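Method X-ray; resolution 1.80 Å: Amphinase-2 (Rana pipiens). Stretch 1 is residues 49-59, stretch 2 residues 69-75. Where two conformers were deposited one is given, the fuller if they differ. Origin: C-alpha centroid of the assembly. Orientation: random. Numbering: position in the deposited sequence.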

# COMPACT_ATOMS: atom_id res chain seq x y z
N HIS A 49 3.97 3.44 5.12
CA HIS A 49 5.27 3.96 5.54
C HIS A 49 5.90 2.97 6.50
O HIS A 49 5.74 3.08 7.72
CB HIS A 49 5.08 5.32 6.21
CG HIS A 49 4.54 6.37 5.30
ND1 HIS A 49 5.35 7.17 4.52
CD2 HIS A 49 3.26 6.72 5.00
CE1 HIS A 49 4.60 7.96 3.78
NE2 HIS A 49 3.33 7.71 4.05
N SER A 50 6.62 2.00 5.95
CA SER A 50 7.25 0.98 6.77
C SER A 50 8.25 0.15 5.99
O SER A 50 8.27 0.18 4.75
CB SER A 50 6.17 0.04 7.34
OG SER A 50 6.73 -1.15 7.87
N THR A 51 9.09 -0.57 6.72
CA THR A 51 10.06 -1.46 6.11
C THR A 51 9.13 -2.54 5.57
O THR A 51 7.98 -2.63 6.01
CB THR A 51 11.00 -2.04 7.16
OG1 THR A 51 10.23 -2.40 8.32
CG2 THR A 51 12.06 -1.02 7.57
N THR A 52 9.60 -3.36 4.64
CA THR A 52 8.77 -4.40 4.04
C THR A 52 8.46 -5.59 4.94
O THR A 52 7.36 -6.14 4.88
CB THR A 52 9.41 -4.93 2.75
OG1 THR A 52 10.65 -5.56 3.06
CG2 THR A 52 9.65 -3.79 1.78
N GLY A 53 9.43 -5.99 5.75
CA GLY A 53 9.27 -7.14 6.63
C GLY A 53 8.00 -7.16 7.47
O GLY A 53 7.29 -8.16 7.46
N PRO A 54 7.71 -6.09 8.22
CA PRO A 54 6.51 -6.02 9.06
C PRO A 54 5.22 -6.20 8.25
O PRO A 54 4.23 -6.74 8.76
CB PRO A 54 6.60 -4.63 9.68
CG PRO A 54 8.08 -4.41 9.79
CD PRO A 54 8.58 -4.91 8.45
N VAL A 55 5.23 -5.76 7.00
CA VAL A 55 4.05 -5.90 6.16
C VAL A 55 3.92 -7.36 5.71
O VAL A 55 2.81 -7.90 5.66
CB VAL A 55 4.12 -4.98 4.91
CG1 VAL A 55 2.81 -5.09 4.12
CG2 VAL A 55 4.35 -3.54 5.34
N LYS A 56 5.04 -7.99 5.38
CA LYS A 56 4.99 -9.38 4.96
C LYS A 56 4.51 -10.27 6.12
O LYS A 56 3.80 -11.25 5.89
CB LYS A 56 6.36 -9.85 4.47
CG LYS A 56 6.38 -11.29 4.02
CD LYS A 56 7.66 -11.63 3.28
CE LYS A 56 7.65 -13.09 2.82
NZ LYS A 56 8.82 -13.38 1.95
N GLU A 57 4.89 -9.92 7.34
CA GLU A 57 4.50 -10.68 8.53
C GLU A 57 2.99 -10.84 8.64
O GLU A 57 2.50 -11.78 9.28
CB GLU A 57 5.01 -9.98 9.80
CG GLU A 57 6.53 -9.84 9.91
CD GLU A 57 6.96 -9.19 11.21
OE1 GLU A 57 6.66 -9.75 12.28
OE2 GLU A 57 7.61 -8.12 11.16
N ILE A 58 2.24 -9.93 8.03
CA ILE A 58 0.78 -10.00 8.10
C ILE A 58 0.27 -11.33 7.55
O ILE A 58 -0.79 -11.81 7.94
CB ILE A 58 0.13 -8.85 7.28
CG1 ILE A 58 0.62 -7.49 7.80
CG2 ILE A 58 -1.39 -8.93 7.40
CD1 ILE A 58 0.18 -6.31 6.93
N CYS A 59 1.04 -11.93 6.66
CA CYS A 59 0.65 -13.19 6.04
C CYS A 59 1.35 -14.44 6.60
O CYS A 59 1.21 -15.53 6.05
CB CYS A 59 0.92 -13.12 4.53
SG CYS A 59 0.05 -11.79 3.63
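Stretch 2 69-75: SSTQQFT

Stretch 1 begins extended at His49 (phi/psi -85/88) and Ser50 (-168/165), then turns into a short helix whose clear members, Gly53 to Lys56, keep phi between -49° and -75° and psi between -32° and -53°. Lys56 N donates to Thr52 O at 3.0 Å and Glu57 N to Gly53 O at 3.0 Å, the i to i-4 pattern of an alpha turn. Stretch 2 is extended through most of its length, with psi between 123° and 161° everywhere except Thr71, where phi/psi of -90/-13 puts a bend in the chain. Ser70 OG reaches across that bend to donate to Gln72 O at 2.8 Å.

The two stretches run in opposite directions: the CA atoms of His49 and Thr75 lie 5.5 Å apart at one end, and those of Ile58 and Ser70 5.4 Å apart at the other. At the first end there is one direct hydrogen bond, nearly straight, His49 N donating to Thr75 O at 3.0 Å with an angle of 170° at the hydrogen. The return path is lengthened by a water, which donates to His49 O at 2.8 Å and accepts from Thr75 N at 2.8 Å. A second water joins the two stretches at the far end, donating to Ile58 O at 2.8 Å and to Ser69 O at 3.0 Å.

Between these ends the contact is made mainly by side chains, and Phe74 is its centre, with the largest area covered by the other stretch. Its CA-to-CB bond points toward stretch 1, and chi1 of -61° (m) sets the ring beside the helix. Ser50 CB lies 4.0 Å from Phe74 CD2, near the ring plane at its edge; Pro54 O is also at the edge, 3.9 Å from Phe74 CZ. Apolar packing adds Pro54 CB and Val55 CG2, each 4.1 Å from Phe74 CE2, and Ile58 CD1, 4.2 Å from Phe74 CE1.

Ile58 leaves its backbone sideways, but its end comes nearer to stretch 2: with chi1 at -58° (m) and chi2 at 172° (t), CD1 also approaches Ser70 CB to 3.8 Å. The CA-to-CB bond of Gln72 points toward stretch 1, and its NE2 lies 3.6 Å from Pro54 O, a proximity too long to count as a hydrogen bond. Beyond Phe74, the side chains of His49 and Thr75 lie close together, with His49 CB 4.0 Å from Thr75 CB. Together the two stretches bury 403 Å², both sides summed.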

# COMPACT_ATOMS: atom_id res chain seq x y z
N SER A 69 -6.29 -9.34 8.21
CA SER A 69 -6.20 -8.04 8.88
C SER A 69 -4.87 -8.02 9.62
O SER A 69 -4.47 -9.03 10.20
CB SER A 69 -7.33 -7.86 9.90
OG SER A 69 -8.60 -7.77 9.27
N SER A 70 -4.17 -6.89 9.61
CA SER A 70 -2.90 -6.79 10.31
C SER A 70 -3.20 -6.64 11.80
O SER A 70 -4.22 -6.07 12.18
CB SER A 70 -2.10 -5.58 9.83
OG SER A 70 -2.77 -4.37 10.13
N THR A 71 -2.32 -7.17 12.64
CA THR A 71 -2.52 -7.09 14.08
C THR A 71 -1.89 -5.82 14.63
O THR A 71 -2.14 -5.41 15.76
CB THR A 71 -1.93 -8.33 14.80
OG1 THR A 71 -0.57 -8.52 14.40
CG2 THR A 71 -2.74 -9.57 14.44
N GLN A 72 -1.06 -5.18 13.80
CA GLN A 72 -0.40 -3.94 14.18
C GLN A 72 -0.89 -2.81 13.28
O GLN A 72 -1.40 -3.07 12.19
CB GLN A 72 1.12 -4.10 14.06
CG GLN A 72 1.57 -4.62 12.70
CD GLN A 72 3.08 -4.77 12.61
OE1 GLN A 72 3.83 -3.83 12.87
NE2 GLN A 72 3.53 -5.96 12.22
N GLN A 73 -0.75 -1.58 13.74
CA GLN A 73 -1.17 -0.42 12.96
C GLN A 73 0.02 0.16 12.20
O GLN A 73 1.16 0.09 12.67
CB GLN A 73 -1.74 0.68 13.88
CG GLN A 73 -2.99 0.30 14.67
CD GLN A 73 -3.58 1.50 15.41
OE1 GLN A 73 -4.08 2.44 14.79
NE2 GLN A 73 -3.53 1.46 16.74
N PHE A 74 -0.24 0.73 11.03
CA PHE A 74 0.82 1.34 10.23
C PHE A 74 0.47 2.78 9.90
O PHE A 74 -0.69 3.18 9.99
CB PHE A 74 1.03 0.59 8.91
CG PHE A 74 1.43 -0.85 9.08
CD1 PHE A 74 0.49 -1.82 9.38
CD2 PHE A 74 2.76 -1.22 8.94
CE1 PHE A 74 0.86 -3.15 9.54
CE2 PHE A 74 3.15 -2.55 9.10
CZ PHE A 74 2.19 -3.51 9.40
N THR A 75 1.48 3.56 9.52
CA THR A 75 1.28 4.95 9.13
C THR A 75 0.92 4.86 7.65
O THR A 75 1.70 4.31 6.86
CB THR A 75 2.57 5.77 9.29
OG1 THR A 75 2.99 5.72 10.66
CG2 THR A 75 2.34 7.22 8.89
O HOH W 1 3.81 2.02 9.46
O HOH W 2 -2.20 -11.04 10.23